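Local coordinates for coat protein (Sulfolobus turreted icosahedral virus, PDB 2BBD) that forms the shell of the virion as its major capsid protein, with a double jelly-roll fold that points to common ancestry with eukaryotic and bacterial viruses, at residues Y75-T80 / P183-I188; L85-T90 / Y261-Y266; R213-V218 / S270-F275; T231-K236 / Y295-Q300. All blocks are in the same frame, centred on the assembly; numbering follows the deposited sequence.

Interaction 1 of 4, residues Y75-T80 / P183-I188; sequences YSVSGT and PKVIEI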
loop_
_atom_site.group_PDB
_atom_site.type_symbol
_atom_site.label_atom_id
_atom_site.label_comp_id
_atom_site.label_asym_id
_atom_site.label_seq_id
_atom_site.Cartn_x
_atom_site.Cartn_y
_atom_site.Cartn_z
ATOM N N TYR A 75 1.148 3.334 -8.147
ATOM C CA TYR A 75 0.383 2.727 -7.065
ATOM C C TYR A 75 -1.023 2.378 -7.518
ATOM O O TYR A 75 -1.661 3.131 -8.257
ATOM C CB TYR A 75 0.255 3.686 -5.878
ATOM C CG TYR A 75 1.448 3.745 -4.958
ATOM C CD1 TYR A 75 1.397 3.169 -3.681
ATOM C CD2 TYR A 75 2.618 4.395 -5.345
ATOM C CE1 TYR A 75 2.487 3.246 -2.813
ATOM C CE2 TYR A 75 3.712 4.476 -4.488
ATOM C CZ TYR A 75 3.639 3.902 -3.226
ATOM O OH TYR A 75 4.716 4.000 -2.382
ATOM N N SER A 76 -1.490 1.224 -7.055
ATOM C CA SER A 76 -2.833 0.738 -7.315
ATOM C C SER A 76 -3.120 -0.105 -6.070
ATOM O O SER A 76 -2.795 -1.290 -6.011
ATOM C CB SER A 76 -2.874 -0.125 -8.574
ATOM O OG SER A 76 -4.212 -0.484 -8.864
ATOM N N VAL A 77 -3.707 0.531 -5.067
ATOM C CA VAL A 77 -3.997 -0.125 -3.798
ATOM C C VAL A 77 -5.311 0.372 -3.207
ATOM O O VAL A 77 -5.762 1.484 -3.492
ATOM C CB VAL A 77 -2.890 0.178 -2.766
ATOM C CG1 VAL A 77 -1.534 -0.312 -3.262
ATOM C CG2 VAL A 77 -2.832 1.682 -2.517
ATOM N N SER A 78 -5.907 -0.456 -2.358
ATOM C CA SER A 78 -7.150 -0.107 -1.690
ATOM C C SER A 78 -6.800 0.829 -0.533
ATOM O O SER A 78 -5.648 0.901 -0.122
ATOM C CB SER A 78 -7.821 -1.371 -1.149
ATOM O OG SER A 78 -6.977 -2.043 -0.226
ATOM N N GLY A 79 -7.783 1.556 -0.017
ATOM C CA GLY A 79 -7.504 2.428 1.112
ATOM C C GLY A 79 -7.141 1.553 2.314
ATOM O O GLY A 79 -6.313 1.931 3.152
ATOM N N THR A 80 -7.759 0.377 2.377
ATOM C CA THR A 80 -7.519 -0.591 3.449
ATOM C C THR A 80 -6.075 -1.102 3.479
ATOM O O THR A 80 -5.398 -1.007 4.500
ATOM C CB THR A 80 -8.458 -1.813 3.314
ATOM O OG1 THR A 80 -9.801 -1.423 3.608
ATOM C CG2 THR A 80 -8.030 -2.917 4.271
ATOM N N PRO A 183 8.728 3.230 -8.041
ATOM C CA PRO A 183 7.942 2.340 -7.189
ATOM C C PRO A 183 6.819 1.706 -8.007
ATOM O O PRO A 183 6.298 2.322 -8.936
ATOM C CB PRO A 183 7.424 3.278 -6.098
ATOM C CG PRO A 183 7.315 4.595 -6.816
ATOM C CD PRO A 183 8.596 4.631 -7.606
ATOM N N LYS A 184 6.493 0.458 -7.684
ATOM C CA LYS A 184 5.420 -0.278 -8.351
ATOM C C LYS A 184 4.673 -1.024 -7.240
ATOM O O LYS A 184 4.834 -2.230 -7.052
ATOM C CB LYS A 184 5.991 -1.266 -9.363
ATOM C CG LYS A 184 4.931 -1.939 -10.229
ATOM C CD LYS A 184 5.552 -3.004 -11.111
ATOM C CE LYS A 184 4.533 -3.622 -12.056
ATOM N NZ LYS A 184 4.033 -2.640 -13.064
ATOM N N VAL A 185 3.864 -0.274 -6.500
ATOM C CA VAL A 185 3.096 -0.795 -5.374
ATOM C C VAL A 185 1.687 -1.162 -5.816
ATOM O O VAL A 185 0.826 -0.301 -5.974
ATOM C CB VAL A 185 3.057 0.262 -4.261
ATOM C CG1 VAL A 185 2.335 -0.271 -3.038
ATOM C CG2 VAL A 185 4.491 0.679 -3.916
ATOM N N ILE A 186 1.459 -2.457 -6.001
ATOM C CA ILE A 186 0.176 -2.942 -6.484
ATOM C C ILE A 186 -0.484 -3.953 -5.553
ATOM O O ILE A 186 0.180 -4.840 -5.009
ATOM C CB ILE A 186 0.341 -3.622 -7.862
ATOM C CG1 ILE A 186 1.170 -2.738 -8.803
ATOM C CG2 ILE A 186 -1.022 -3.923 -8.449
ATOM C CD1 ILE A 186 0.511 -1.411 -9.176
ATOM N N GLU A 187 -1.797 -3.825 -5.382
ATOM C CA GLU A 187 -2.525 -4.759 -4.539
ATOM C C GLU A 187 -3.258 -5.746 -5.439
ATOM O O GLU A 187 -3.997 -5.349 -6.340
ATOM C CB GLU A 187 -3.528 -4.029 -3.635
ATOM C CG GLU A 187 -4.031 -4.907 -2.504
ATOM C CD GLU A 187 -4.979 -4.192 -1.562
ATOM O OE1 GLU A 187 -4.931 -4.475 -0.351
ATOM O OE2 GLU A 187 -5.778 -3.361 -2.025
ATOM N N ILE A 188 -3.046 -7.035 -5.191
ATOM C CA ILE A 188 -3.669 -8.089 -5.979
ATOM C C ILE A 188 -4.460 -9.038 -5.096
ATOM O O ILE A 188 -3.922 -9.644 -4.165
ATOM C CB ILE A 188 -2.609 -8.900 -6.748
ATOM C CG1 ILE A 188 -1.737 -7.953 -7.573
ATOM C CG2 ILE A 188 -3.298 -9.926 -7.651
ATOM C CD1 ILE A 188 -0.601 -8.648 -8.275
#

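Interaction 2 of 4, residues L85-T90 / Y261-Y266; sequences LMYYTT and YQVAPY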
loop_
_atom_site.group_PDB
_atom_site.type_symbol
_atom_site.label_atom_id
_atom_site.label_comp_id
_atom_site.label_asym_id
_atom_site.label_seq_id
_atom_site.Cartn_x
_atom_site.Cartn_y
_atom_site.Cartn_z
ATOM N N LEU A 85 -0.564 -0.897 5.714
ATOM C CA LEU A 85 0.868 -0.737 5.499
ATOM C C LEU A 85 1.349 0.456 6.331
ATOM O O LEU A 85 2.433 0.422 6.915
ATOM C CB LEU A 85 1.181 -0.501 4.013
ATOM C CG LEU A 85 2.675 -0.411 3.661
ATOM C CD1 LEU A 85 3.349 -1.747 3.953
ATOM C CD2 LEU A 85 2.852 -0.044 2.189
HETATM N N MSE A 86 0.539 1.510 6.399
HETATM C CA MSE A 86 0.912 2.684 7.184
HETATM C C MSE A 86 1.019 2.314 8.667
HETATM O O MSE A 86 1.931 2.739 9.370
HETATM C CB MSE A 86 -0.127 3.800 7.015
HETATM C CG MSE A 86 -0.224 4.367 5.613
HETATM SE SE MSE A 86 1.486 5.054 4.990
HETATM C CE MSE A 86 1.861 3.697 3.656
ATOM N N TYR A 87 0.062 1.527 9.135
ATOM C CA TYR A 87 0.037 1.091 10.523
ATOM C C TYR A 87 1.375 0.452 10.896
ATOM O O TYR A 87 1.988 0.811 11.893
ATOM C CB TYR A 87 -1.100 0.082 10.719
ATOM C CG TYR A 87 -1.081 -0.650 12.041
ATOM C CD1 TYR A 87 -1.714 -0.124 13.170
ATOM C CD2 TYR A 87 -0.448 -1.889 12.155
ATOM C CE1 TYR A 87 -1.722 -0.828 14.382
ATOM C CE2 TYR A 87 -0.442 -2.593 13.356
ATOM C CZ TYR A 87 -1.080 -2.066 14.459
ATOM O OH TYR A 87 -1.084 -2.789 15.620
ATOM N N TYR A 88 1.821 -0.499 10.086
ATOM C CA TYR A 88 3.076 -1.190 10.353
ATOM C C TYR A 88 4.327 -0.315 10.235
ATOM O O TYR A 88 5.200 -0.344 11.109
ATOM C CB TYR A 88 3.211 -2.400 9.420
ATOM C CG TYR A 88 2.394 -3.597 9.858
ATOM C CD1 TYR A 88 2.775 -4.351 10.962
ATOM C CD2 TYR A 88 1.240 -3.973 9.171
ATOM C CE1 TYR A 88 2.031 -5.456 11.380
ATOM C CE2 TYR A 88 0.482 -5.080 9.579
ATOM C CZ TYR A 88 0.888 -5.818 10.689
ATOM O OH TYR A 88 0.168 -6.918 11.110
ATOM N N THR A 89 4.402 0.467 9.160
ATOM C CA THR A 89 5.559 1.311 8.917
ATOM C C THR A 89 5.664 2.529 9.834
ATOM O O THR A 89 6.675 3.226 9.817
ATOM C CB THR A 89 5.599 1.763 7.436
ATOM O OG1 THR A 89 4.414 2.498 7.119
ATOM C CG2 THR A 89 5.682 0.549 6.526
ATOM N N THR A 90 4.628 2.784 10.629
ATOM C CA THR A 90 4.648 3.918 11.552
ATOM C C THR A 90 4.651 3.420 12.999
ATOM O O THR A 90 4.482 4.203 13.933
ATOM C CB THR A 90 3.412 4.837 11.373
ATOM O OG1 THR A 90 2.226 4.073 11.606
ATOM C CG2 THR A 90 3.376 5.430 9.970
ATOM N N TYR A 261 8.854 -3.925 13.012
ATOM C CA TYR A 261 8.089 -2.676 13.053
ATOM C C TYR A 261 7.781 -2.136 14.432
ATOM O O TYR A 261 7.174 -1.071 14.565
ATOM C CB TYR A 261 6.793 -2.866 12.275
ATOM C CG TYR A 261 7.061 -3.256 10.854
ATOM C CD1 TYR A 261 7.543 -2.321 9.943
ATOM C CD2 TYR A 261 6.913 -4.575 10.433
ATOM C CE1 TYR A 261 7.878 -2.681 8.647
ATOM C CE2 TYR A 261 7.247 -4.953 9.134
ATOM C CZ TYR A 261 7.732 -3.995 8.247
ATOM O OH TYR A 261 8.087 -4.352 6.971
ATOM N N GLN A 262 8.183 -2.885 15.454
ATOM C CA GLN A 262 7.983 -2.488 16.835
ATOM C C GLN A 262 6.537 -2.140 17.142
ATOM O O GLN A 262 6.235 -1.104 17.737
ATOM C CB GLN A 262 8.914 -1.319 17.146
ATOM C CG GLN A 262 10.347 -1.636 16.727
ATOM C CD GLN A 262 11.225 -0.406 16.584
ATOM O OE1 GLN A 262 12.252 -0.444 15.901
ATOM N NE2 GLN A 262 10.832 0.689 17.229
ATOM N N VAL A 263 5.641 -3.029 16.739
ATOM C CA VAL A 263 4.223 -2.838 16.974
ATOM C C VAL A 263 3.524 -4.187 16.836
ATOM O O VAL A 263 3.965 -5.052 16.076
ATOM C CB VAL A 263 3.621 -1.811 15.961
ATOM C CG1 VAL A 263 3.635 -2.385 14.564
ATOM C CG2 VAL A 263 2.215 -1.430 16.375
ATOM N N ALA A 264 2.449 -4.368 17.596
ATOM C CA ALA A 264 1.680 -5.599 17.553
ATOM C C ALA A 264 0.964 -5.663 16.201
ATOM O O ALA A 264 0.861 -4.653 15.501
ATOM C CB ALA A 264 0.666 -5.620 18.693
ATOM N N PRO A 265 0.456 -6.848 15.820
ATOM C CA PRO A 265 -0.252 -7.049 14.546
ATOM C C PRO A 265 -1.495 -6.173 14.399
ATOM O O PRO A 265 -2.200 -5.920 15.373
ATOM C CB PRO A 265 -0.632 -8.535 14.581
ATOM C CG PRO A 265 0.370 -9.139 15.525
ATOM C CD PRO A 265 0.478 -8.095 16.604
ATOM N N TYR A 266 -1.761 -5.725 13.176
ATOM C CA TYR A 266 -2.942 -4.910 12.900
ATOM C C TYR A 266 -4.171 -5.736 13.300
ATOM O O TYR A 266 -5.161 -5.210 13.809
ATOM C CB TYR A 266 -2.990 -4.555 11.414
ATOM C CG TYR A 266 -4.198 -3.756 11.040
ATOM C CD1 TYR A 266 -4.287 -2.395 11.347
ATOM C CD2 TYR A 266 -5.277 -4.366 10.399
ATOM C CE1 TYR A 266 -5.425 -1.665 11.018
ATOM C CE2 TYR A 266 -6.413 -3.644 10.070
ATOM C CZ TYR A 266 -6.481 -2.296 10.379
ATOM O OH TYR A 266 -7.610 -1.597 10.034
HETATM O O HOH W 1 7.448 0.575 12.129
#

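Interaction 3 of 4, residues R213-V218 / S270-F275; sequences RQLVYV and SAIIDF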
loop_
_atom_site.group_PDB
_atom_site.type_symbol
_atom_site.label_atom_id
_atom_site.label_comp_id
_atom_site.label_asym_id
_atom_site.label_seq_id
_atom_site.Cartn_x
_atom_site.Cartn_y
_atom_site.Cartn_z
ATOM N N ARG A 213 8.707 -5.940 -0.097
ATOM C CA ARG A 213 7.915 -6.551 0.957
ATOM C C ARG A 213 6.484 -6.801 0.516
ATOM O O ARG A 213 5.962 -6.128 -0.380
ATOM C CB ARG A 213 7.937 -5.692 2.222
ATOM C CG ARG A 213 7.278 -4.343 2.083
ATOM C CD ARG A 213 7.521 -3.521 3.324
ATOM N NE ARG A 213 8.950 -3.441 3.608
ATOM C CZ ARG A 213 9.529 -2.435 4.254
ATOM N NH1 ARG A 213 8.801 -1.413 4.688
ATOM N NH2 ARG A 213 10.842 -2.444 4.457
ATOM N N GLN A 214 5.862 -7.793 1.141
ATOM C CA GLN A 214 4.501 -8.159 0.813
ATOM C C GLN A 214 3.600 -8.112 2.029
ATOM O O GLN A 214 3.887 -8.748 3.052
ATOM C CB GLN A 214 4.478 -9.565 0.227
ATOM C CG GLN A 214 3.110 -10.039 -0.221
ATOM C CD GLN A 214 3.086 -11.525 -0.487
ATOM O OE1 GLN A 214 2.136 -12.054 -1.075
ATOM N NE2 GLN A 214 4.132 -12.217 -0.046
ATOM N N LEU A 215 2.519 -7.347 1.920
ATOM C CA LEU A 215 1.546 -7.251 2.994
ATOM C C LEU A 215 0.409 -8.181 2.621
ATOM O O LEU A 215 -0.160 -8.077 1.538
ATOM C CB LEU A 215 0.997 -5.831 3.143
ATOM C CG LEU A 215 -0.311 -5.770 3.959
ATOM C CD1 LEU A 215 -0.077 -6.311 5.376
ATOM C CD2 LEU A 215 -0.833 -4.331 4.005
ATOM N N VAL A 216 0.093 -9.105 3.515
ATOM C CA VAL A 216 -0.983 -10.037 3.261
ATOM C C VAL A 216 -2.009 -9.969 4.369
ATOM O O VAL A 216 -1.658 -9.998 5.547
ATOM C CB VAL A 216 -0.482 -11.498 3.197
ATOM C CG1 VAL A 216 -1.665 -12.435 2.912
ATOM C CG2 VAL A 216 0.611 -11.636 2.138
ATOM N N TYR A 217 -3.276 -9.856 3.990
ATOM C CA TYR A 217 -4.342 -9.862 4.974
ATOM C C TYR A 217 -5.481 -10.687 4.415
ATOM O O TYR A 217 -5.665 -10.773 3.203
ATOM C CB TYR A 217 -4.804 -8.454 5.366
ATOM C CG TYR A 217 -5.304 -7.581 4.245
ATOM C CD1 TYR A 217 -4.415 -6.896 3.423
ATOM C CD2 TYR A 217 -6.669 -7.392 4.046
ATOM C CE1 TYR A 217 -4.871 -6.029 2.431
ATOM C CE2 TYR A 217 -7.142 -6.525 3.050
ATOM C CZ TYR A 217 -6.234 -5.844 2.249
ATOM O OH TYR A 217 -6.682 -4.971 1.276
ATOM N N VAL A 218 -6.226 -11.314 5.314
ATOM C CA VAL A 218 -7.311 -12.198 4.931
ATOM C C VAL A 218 -8.664 -11.777 5.501
ATOM O O VAL A 218 -8.768 -11.369 6.651
ATOM C CB VAL A 218 -6.962 -13.637 5.379
ATOM C CG1 VAL A 218 -7.998 -14.599 4.900
ATOM C CG2 VAL A 218 -5.590 -14.017 4.828
ATOM N N SER A 270 -3.368 -10.331 9.462
ATOM C CA SER A 270 -2.483 -9.514 8.639
ATOM C C SER A 270 -1.018 -9.746 8.989
ATOM O O SER A 270 -0.673 -9.884 10.161
ATOM C CB SER A 270 -2.799 -8.029 8.843
ATOM O OG SER A 270 -2.472 -7.622 10.165
ATOM N N ALA A 271 -0.167 -9.775 7.968
ATOM C CA ALA A 271 1.268 -9.955 8.175
ATOM C C ALA A 271 2.086 -9.429 6.994
ATOM O O ALA A 271 1.608 -9.361 5.859
ATOM C CB ALA A 271 1.590 -11.439 8.430
ATOM N N ILE A 272 3.325 -9.042 7.275
ATOM C CA ILE A 272 4.218 -8.544 6.243
ATOM C C ILE A 272 5.427 -9.453 6.055
ATOM O O ILE A 272 6.040 -9.906 7.024
ATOM C CB ILE A 272 4.727 -7.140 6.573
ATOM C CG1 ILE A 272 3.567 -6.131 6.493
ATOM C CG2 ILE A 272 5.856 -6.774 5.622
ATOM C CD1 ILE A 272 3.922 -4.731 6.957
ATOM N N ILE A 273 5.757 -9.717 4.797
ATOM C CA ILE A 273 6.911 -10.536 4.457
ATOM C C ILE A 273 8.003 -9.651 3.888
ATOM O O ILE A 273 7.893 -9.184 2.754
ATOM C CB ILE A 273 6.599 -11.595 3.366
ATOM C CG1 ILE A 273 5.611 -12.632 3.886
ATOM C CG2 ILE A 273 7.892 -12.250 2.900
ATOM C CD1 ILE A 273 4.178 -12.161 3.854
ATOM N N ASP A 274 9.046 -9.404 4.671
ATOM C CA ASP A 274 10.165 -8.612 4.180
ATOM C C ASP A 274 11.106 -9.606 3.518
ATOM O O ASP A 274 11.833 -10.335 4.190
ATOM C CB ASP A 274 10.870 -7.882 5.324
ATOM C CG ASP A 274 10.034 -6.752 5.895
ATOM O OD1 ASP A 274 9.257 -6.989 6.838
ATOM O OD2 ASP A 274 10.145 -5.622 5.384
ATOM N N PHE A 275 11.069 -9.634 2.191
ATOM C CA PHE A 275 11.878 -10.554 1.409
ATOM C C PHE A 275 13.374 -10.585 1.713
ATOM O O PHE A 275 13.967 -11.662 1.732
ATOM C CB PHE A 275 11.630 -10.301 -0.079
ATOM C CG PHE A 275 10.201 -10.545 -0.497
ATOM C CD1 PHE A 275 9.671 -11.832 -0.486
ATOM C CD2 PHE A 275 9.373 -9.481 -0.863
ATOM C CE1 PHE A 275 8.330 -12.065 -0.834
ATOM C CE2 PHE A 275 8.039 -9.696 -1.210
ATOM C CZ PHE A 275 7.514 -10.996 -1.195
#

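Interaction 4 of 4, residues T231-K236 / Y295-Q300; sequences TEYELK and YDLALQ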
loop_
_atom_site.group_PDB
_atom_site.type_symbol
_atom_site.label_atom_id
_atom_site.label_comp_id
_atom_site.label_asym_id
_atom_site.label_seq_id
_atom_site.Cartn_x
_atom_site.Cartn_y
_atom_site.Cartn_z
ATOM N N THR A 231 -2.753 -19.662 9.307
ATOM C CA THR A 231 -1.884 -20.381 10.238
ATOM C C THR A 231 -0.460 -20.571 9.728
ATOM O O THR A 231 0.482 -20.662 10.517
ATOM C CB THR A 231 -2.479 -21.759 10.575
ATOM O OG1 THR A 231 -2.672 -22.507 9.367
ATOM C CG2 THR A 231 -3.811 -21.593 11.272
ATOM N N GLU A 232 -0.300 -20.609 8.409
ATOM C CA GLU A 232 1.014 -20.813 7.812
ATOM C C GLU A 232 1.161 -20.071 6.486
ATOM O O GLU A 232 0.207 -19.981 5.709
ATOM C CB GLU A 232 1.237 -22.310 7.571
ATOM C CG GLU A 232 2.643 -22.695 7.132
ATOM C CD GLU A 232 3.557 -23.017 8.308
ATOM O OE1 GLU A 232 3.039 -23.425 9.374
ATOM O OE2 GLU A 232 4.793 -22.881 8.165
ATOM N N TYR A 233 2.366 -19.559 6.237
ATOM C CA TYR A 233 2.685 -18.838 5.006
ATOM C C TYR A 233 3.865 -19.541 4.351
ATOM O O TYR A 233 4.814 -19.941 5.022
ATOM C CB TYR A 233 3.073 -17.384 5.293
ATOM C CG TYR A 233 3.617 -16.657 4.078
ATOM C CD1 TYR A 233 2.771 -15.950 3.224
ATOM C CD2 TYR A 233 4.981 -16.697 3.770
ATOM C CE1 TYR A 233 3.267 -15.297 2.095
ATOM C CE2 TYR A 233 5.488 -16.046 2.638
ATOM C CZ TYR A 233 4.625 -15.351 1.811
ATOM O OH TYR A 233 5.114 -14.706 0.701
ATOM N N GLU A 234 3.817 -19.659 3.033
ATOM C CA GLU A 234 4.871 -20.345 2.310
ATOM C C GLU A 234 5.206 -19.661 0.984
ATOM O O GLU A 234 4.311 -19.370 0.187
ATOM C CB GLU A 234 4.415 -21.781 2.052
ATOM C CG GLU A 234 5.477 -22.744 1.571
ATOM C CD GLU A 234 4.894 -24.125 1.288
ATOM O OE1 GLU A 234 3.955 -24.534 2.004
ATOM O OE2 GLU A 234 5.377 -24.799 0.356
ATOM N N LEU A 235 6.492 -19.387 0.770
ATOM C CA LEU A 235 6.968 -18.788 -0.475
ATOM C C LEU A 235 7.784 -19.903 -1.114
ATOM O O LEU A 235 8.837 -20.294 -0.596
ATOM C CB LEU A 235 7.859 -17.571 -0.215
ATOM C CG LEU A 235 8.280 -16.871 -1.512
ATOM C CD1 LEU A 235 7.040 -16.276 -2.191
ATOM C CD2 LEU A 235 9.319 -15.784 -1.223
ATOM N N LYS A 236 7.302 -20.413 -2.239
ATOM C CA LYS A 236 7.965 -21.533 -2.888
ATOM C C LYS A 236 8.338 -21.346 -4.356
ATOM O O LYS A 236 7.572 -20.777 -5.139
ATOM C CB LYS A 236 7.067 -22.768 -2.738
ATOM C CG LYS A 236 7.586 -24.057 -3.349
ATOM C CD LYS A 236 6.513 -25.137 -3.228
ATOM C CE LYS A 236 6.978 -26.481 -3.764
ATOM N NZ LYS A 236 5.891 -27.514 -3.658
ATOM N N TYR A 295 3.101 -17.780 -3.550
ATOM C CA TYR A 295 2.983 -17.626 -2.108
ATOM C C TYR A 295 1.740 -18.452 -1.768
ATOM O O TYR A 295 0.748 -18.433 -2.502
ATOM C CB TYR A 295 2.883 -16.149 -1.687
ATOM C CG TYR A 295 1.528 -15.482 -1.769
ATOM C CD1 TYR A 295 0.628 -15.558 -0.711
ATOM C CD2 TYR A 295 1.181 -14.704 -2.876
ATOM C CE1 TYR A 295 -0.585 -14.873 -0.749
ATOM C CE2 TYR A 295 -0.023 -14.018 -2.923
ATOM C CZ TYR A 295 -0.901 -14.105 -1.860
ATOM O OH TYR A 295 -2.102 -13.437 -1.914
ATOM N N ASP A 296 1.831 -19.219 -0.686
ATOM C CA ASP A 296 0.752 -20.108 -0.267
ATOM C C ASP A 296 0.320 -19.844 1.165
ATOM O O ASP A 296 1.106 -19.377 1.990
ATOM C CB ASP A 296 1.219 -21.564 -0.373
ATOM C CG ASP A 296 1.943 -21.857 -1.678
ATOM O OD1 ASP A 296 2.924 -22.627 -1.649
ATOM O OD2 ASP A 296 1.529 -21.328 -2.731
ATOM N N LEU A 297 -0.931 -20.169 1.460
ATOM C CA LEU A 297 -1.451 -19.976 2.801
ATOM C C LEU A 297 -2.253 -21.168 3.311
ATOM O O LEU A 297 -2.831 -21.930 2.538
ATOM C CB LEU A 297 -2.338 -18.729 2.859
ATOM C CG LEU A 297 -1.728 -17.350 2.592
ATOM C CD1 LEU A 297 -2.853 -16.309 2.609
ATOM C CD2 LEU A 297 -0.660 -17.015 3.641
ATOM N N ALA A 298 -2.251 -21.325 4.630
ATOM C CA ALA A 298 -3.026 -22.362 5.290
ATOM C C ALA A 298 -4.067 -21.548 6.032
ATOM O O ALA A 298 -3.716 -20.718 6.874
ATOM C CB ALA A 298 -2.163 -23.146 6.275
ATOM N N LEU A 299 -5.339 -21.774 5.721
ATOM C CA LEU A 299 -6.415 -21.020 6.358
ATOM C C LEU A 299 -7.432 -21.872 7.111
ATOM O O LEU A 299 -7.827 -22.932 6.640
ATOM C CB LEU A 299 -7.160 -20.190 5.304
ATOM C CG LEU A 299 -6.343 -19.242 4.428
ATOM C CD1 LEU A 299 -7.258 -18.599 3.394
ATOM C CD2 LEU A 299 -5.678 -18.187 5.286
ATOM N N GLN A 300 -7.870 -21.374 8.269
ATOM C CA GLN A 300 -8.864 -22.049 9.113
ATOM C C GLN A 300 -10.257 -22.007 8.486
ATOM O O GLN A 300 -11.129 -22.800 8.837
ATOM C CB GLN A 300 -8.944 -21.366 10.474
ATOM C CG GLN A 300 -7.669 -21.388 11.298
ATOM C CD GLN A 300 -7.464 -22.717 11.987
ATOM O OE1 GLN A 300 -6.741 -23.589 11.493
ATOM N NE2 GLN A 300 -8.118 -22.890 13.132
HETATM O O HOH W 2 -5.035 -23.598 8.704
#

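Interaction 1 of 4, residues Y75-T80 / P183-I188
Y75 and V185 lie side by side on one face of a parallel strand pair that joins the two jelly rolls of this capsid fold. Strand 72-78 comes from the first half of the chain, strand 182-193 from the start of the second. CB of V185 sits over one face of the Y75 ring, offset toward the rim, 3.6 Å from the ring centroid. This is a CH-pi contact. CG2 of V185 reaches further along the ring, to 3.4 Å from Y75 CZ. The Y75 hydroxyl continues to the backbone O of D119. The V77 side chain crosses V185 obliquely on the same side, V77 CG1 to V185 CG1 at 3.9 Å. On the other face, CD1 of I186 packs on CB of S76. Two backbone bonds join the strands: S76 N to V185 O and E187 N to S76 O. The E187 side chain leaves with CG anti to its backbone N (chi1 -165°) and runs extended to S78, the N-cap of helix 79-89. OE1 of E187 bonds Y217 of strand 210-219. S78 N meets E187 OE2 from above the carboxylate plane at 2.9 Å, while S78 OG, at 2.5 Å, uses the syn lone pair of that oxygen.

Interaction 2 of 4, residues L85-T90 / Y261-Y266
Y87 and Y88, near the C-terminal end of helix 79-89, each bond the backbone of the 261-266 loop. The Y87 hydroxyl donates to A264 O at 2.7 Å, from above the carbonyl plane. Y266 N donates to the Y88 hydroxyl at 3.1 Å, nearly straight at 165°. That hydroxyl also bonds S270 OG, at the start of the next strand. A water bridges the helix and the loop, donating to Y88 O and Y261 O. Around these bonds the rings pack. The edge of Y266 meets the face of Y87 in a T-shaped pair, planes at 78°, with Y266 CD1 3.7 Å from Y87 CG. Y88 turns its edge to the face of Y261 in an offset edge-to-face pair, centroids 5.9 Å apart. V263 spreads its methyls: CG1 goes to Y88 CD1 and CG2 to Y87 CZ. The loop thus joins a helix of the first jelly roll to the second. Y87 and Y88 use ring and hydroxyl together: the rings pack, and the hydroxyls satisfy a backbone C=O and N-H of a loop without regular structure.

Interaction 3 of 4, residues R213-V218 / S270-F275
The F275 ring has its edge toward R213 N and its CZ against Q214 CB at 3.6 Å. One face carries I273 O, offset toward the rim. The Q214 amide lies at only 20° to the ring plane. These groups mark one end of an antiparallel strand pair in the second jelly roll. Q214 and I273 form a hydrogen-bonded pair, as do V216 and A271. V216 N to A271 O is the straightest of the four bonds, at 175°. On the Q214 face, V216 CG2 meets I273 CD1. On the other, L215 CD1 packs on I272 CG1, and helix 79-89 covers L215, I272 and Y217. R213 and D274 lie side by side there, pointing the same way. A bend at chi3 places R213 NE beside D274. The guanidinium stands at 69° to the D274 carboxylate, so the two planes do not pair flat. D274 OD1 is bonded to the Y261 hydroxyl. The salt bridge uses the other oxygen, OD2, 3.1 Å from R213 NE.

Interaction 4 of 4, residues T231-K236 / Y295-Q300
Strands 230-237 and 293-299 are antiparallel neighbours in the four-stranded sheet of the second jelly roll, where they are flanked by strands 243-249 and 200-204. E234 and D296 form a hydrogen-bonded pair. E234 N donates to D296 O at 2.9 Å, and D296 N returns a bond to E234 O. Further along, T231 N bonds A298 O at 2.8 Å. The inner face carries Y233, L235, Y295 and L297. Y233 extends with CG anti to its backbone N (chi1 171°). The side chains of Y233 and Y295 cross at about a right angle, and Y233 CE1 lies 3.9 Å from Y295 CD1. L297 CD2 packs at the edge of the Y233 ring, 3.6 Å from Y233 CD1. The Y233 hydroxyl reaches Q214 NE2 on the facing sheet, and strand 303-313 packs against Y295 and L297. The opposite face carries E232, E234, D296 and A298. The E234 and D296 carboxylates are turned 80° from each other, with E234 OE2 3.8 Å from D296 OD1. D244 and E294 add acidic groups, which may raise the pKa of E234 or D296, an effect K247 nearby would oppose. At the strand end, a water links T231 OG1 to Q300 OE1, while T231 CG2 packs on the Q300 side chain. A largely apolar face turned to a second sheet and a more polar one turned away is typical of a jelly-roll beta sandwich.

From the N terminus, the chain runs through several strands before strand 72-78 and helix 79-89 open interactions 1 and 2. Interaction 1 closes when strand 182-193 returns beside 72-78, tying the two halves of the chain together. It closes before interactions 3 and 4 open, so it is in series with them. Interaction 2 closes much later, after helix 250-261, and crosses interaction 1. Interactions 3 and 4 cross each other: strands 210-219 and 230-237 open them, and 270-284 and 293-299 close them in the same order. Interaction 2 also crosses both. Interaction 3 is the hub. It touches interaction 1 through Y217, interaction 2 through S270 and D274, and interaction 4, across the sandwich, through Q214.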